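Local coordinates for SusD superfamily protein (Bacteroides fragilis, PDB 3L22) that probably binds glycans at the cell outer membrane, as a SusD-family protein, and carries zinc ions in the crystal, at residues S350-V355 with D375-A380. Numbering follows the deposited sequence. Where two conformers were deposited one is given.
Sequences SLLKQV and DALKEA. With EDO (1,2-ethanediol), chain B.
Leu352 meets Ala380 with no ring or side-chain amide between them; the flat group nearest the touching methyls is the backbone carbonyl of Ala380. Leu352 CD1 lies above one face of that carbonyl, offset toward its oxygen, with CD1 4.1 Å from Ala380 O. The CB of Ala380 leans to the same side of the carbonyl plane, where it receives the other branch of the leucine: Leu352 CD2 stands 3.8 Å from Ala380 CB, ordinary van der Waals spacing. A looser third point is the methyl pair Leu352 CD2 and Leu377 CD1, at 4.4 Å.

The torsions explain this reach. With CG anti to the backbone N (chi1 179°), Leu352 extends across the gap between the helices, and its fork presents both methyls to Ala380. The alpha carbons of Leu352 and Ala380, the nearest pair across the segments, are 8.2 Å apart; the leucine's CD2 covers a little under half of that separation, and the rest is the van der Waals gap and the short Ala380 CB. The buried surface is correspondingly small, 109 Å² over both sides, and all three touching residues are buried.

Helices 345-359 and 374-388 thus pack through apolar side chains in the SusD-family region, which belongs to the TPR clan of helical folds. Ile369 and Glu384 also touch Leu352, while Leu377 rests on Glu345, Ala348 and Lys349, continuing the interface toward the start of helix 345-359. Lys353 NZ adds a salt bridge to Asp370, in the connection between the helices.

On the first turn of helix 374-388, the Ala376 N-H donates to O2 of a 1,2-ethanediol, probably from the crystallisation liquor. The N to O2 distance is 3.0 Å and the N-H...O angle 159°. The diol is also hydrogen-bonded to Ser373 O.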
loop_
_atom_site.group_PDB
_atom_site.type_symbol
_atom_site.label_atom_id
_atom_site.label_comp_id
_atom_site.label_asym_id
_atom_site.label_seq_id
_atom_site.Cartn_x
_atom_site.Cartn_y
_atom_site.Cartn_z
ATOM N N SER A 350 -0.748 -5.353 24.258
ATOM C CA SER A 350 -1.483 -4.112 24.546
ATOM C C SER A 350 -1.839 -3.381 23.243
ATOM O O SER A 350 -2.949 -2.857 23.107
ATOM C CB SER A 350 -0.723 -3.211 25.521
ATOM O OG SER A 350 0.276 -2.472 24.856
ATOM N N LEU A 351 -0.926 -3.399 22.266
ATOM C CA LEU A 351 -1.172 -2.796 20.954
ATOM C C LEU A 351 -2.306 -3.538 20.209
ATOM O O LEU A 351 -3.233 -2.894 19.691
ATOM C CB LEU A 351 0.124 -2.770 20.124
ATOM C CG LEU A 351 1.248 -1.842 20.613
ATOM C CD1 LEU A 351 2.622 -2.158 19.978
ATOM C CD2 LEU A 351 0.894 -0.354 20.441
ATOM N N LEU A 352 -2.234 -4.878 20.165
ATOM C CA LEU A 352 -3.298 -5.721 19.565
ATOM C C LEU A 352 -4.642 -5.414 20.211
ATOM O O LEU A 352 -5.637 -5.212 19.508
ATOM C CB LEU A 352 -2.997 -7.228 19.678
ATOM C CG LEU A 352 -4.021 -8.224 19.120
ATOM C CD1 LEU A 352 -4.343 -7.882 17.629
ATOM C CD2 LEU A 352 -3.558 -9.679 19.264
ATOM N N LYS A 353 -4.675 -5.321 21.538
ATOM C CA LYS A 353 -5.930 -5.066 22.227
ATOM C C LYS A 353 -6.547 -3.714 21.832
ATOM O O LYS A 353 -7.780 -3.606 21.704
ATOM C CB LYS A 353 -5.767 -5.180 23.738
ATOM C CG LYS A 353 -5.616 -6.614 24.213
ATOM C CD LYS A 353 -5.096 -6.723 25.628
ATOM C CE LYS A 353 -6.204 -6.499 26.667
ATOM N NZ LYS A 353 -5.929 -7.102 28.024
ATOM N N GLN A 354 -5.733 -2.687 21.609
ATOM C CA GLN A 354 -6.301 -1.412 21.196
ATOM C C GLN A 354 -7.091 -1.536 19.910
ATOM O O GLN A 354 -8.209 -1.020 19.808
ATOM C CB GLN A 354 -5.243 -0.332 20.945
ATOM C CG GLN A 354 -4.587 0.212 22.141
ATOM C CD GLN A 354 -3.660 1.374 21.792
ATOM O OE1 GLN A 354 -4.094 2.394 21.227
ATOM N NE2 GLN A 354 -2.387 1.222 22.124
ATOM N N VAL A 355 -6.508 -2.208 18.927
ATOM C CA VAL A 355 -7.153 -2.297 17.624
ATOM C C VAL A 355 -8.360 -3.229 17.686
ATOM O O VAL A 355 -9.447 -2.835 17.252
ATOM C CB VAL A 355 -6.179 -2.714 16.526
ATOM C CG1 VAL A 355 -6.918 -2.933 15.177
ATOM C CG2 VAL A 355 -5.047 -1.638 16.392
ATOM N N ASP A 375 3.966 -18.108 18.850
ATOM C CA ASP A 375 3.277 -18.264 17.567
ATOM C C ASP A 375 1.811 -17.901 17.586
ATOM O O ASP A 375 1.312 -17.363 16.590
ATOM C CB ASP A 375 3.417 -19.702 17.043
ATOM C CG ASP A 375 4.831 -20.017 16.558
ATOM O OD1 ASP A 375 5.622 -19.074 16.339
ATOM O OD2 ASP A 375 5.139 -21.223 16.382
ATOM N N ALA A 376 1.115 -18.216 18.671
ATOM C CA ALA A 376 -0.284 -17.860 18.795
ATOM C C ALA A 376 -0.489 -16.367 18.786
ATOM O O ALA A 376 -1.459 -15.873 18.173
ATOM C CB ALA A 376 -0.925 -18.476 20.057
ATOM N N LEU A 377 0.425 -15.655 19.444
ATOM C CA LEU A 377 0.386 -14.190 19.475
ATOM C C LEU A 377 0.646 -13.620 18.088
ATOM O O LEU A 377 -0.079 -12.755 17.633
ATOM C CB LEU A 377 1.395 -13.608 20.481
ATOM C CG LEU A 377 1.541 -12.072 20.556
ATOM C CD1 LEU A 377 0.165 -11.401 20.812
ATOM C CD2 LEU A 377 2.566 -11.684 21.663
ATOM N N LYS A 378 1.683 -14.078 17.422
ATOM C CA LYS A 378 1.944 -13.600 16.063
ATOM C C LYS A 378 0.765 -13.859 15.136
ATOM O O LYS A 378 0.346 -12.972 14.369
ATOM C CB LYS A 378 3.198 -14.236 15.492
ATOM C CG LYS A 378 4.485 -13.725 16.173
ATOM C CD LYS A 378 5.731 -14.269 15.534
ATOM C CE LYS A 378 7.021 -13.794 16.229
ATOM N NZ LYS A 378 7.088 -14.285 17.624
ATOM N N GLU A 379 0.204 -15.055 15.210
ATOM C CA GLU A 379 -0.932 -15.382 14.360
ATOM C C GLU A 379 -2.142 -14.492 14.653
ATOM O O GLU A 379 -2.837 -14.092 13.736
ATOM C CB GLU A 379 -1.305 -16.838 14.531
ATOM C CG GLU A 379 -2.449 -17.281 13.628
ATOM C CD GLU A 379 -2.480 -18.823 13.361
ATOM O OE1 GLU A 379 -1.368 -19.447 13.199
ATOM O OE2 GLU A 379 -3.632 -19.374 13.347
ATOM N N ALA A 380 -2.380 -14.166 15.925
ATOM C CA ALA A 380 -3.479 -13.257 16.259
ATOM C C ALA A 380 -3.245 -11.868 15.661
ATOM O O ALA A 380 -4.180 -11.212 15.228
ATOM C CB ALA A 380 -3.662 -13.149 17.791
HETATM C C1 EDO B . 0.854 -19.481 23.220
HETATM O O1 EDO B . -0.477 -18.915 22.990
HETATM C C2 EDO B . 1.637 -20.389 22.248
HETATM O O2 EDO B . 1.852 -20.113 20.834
#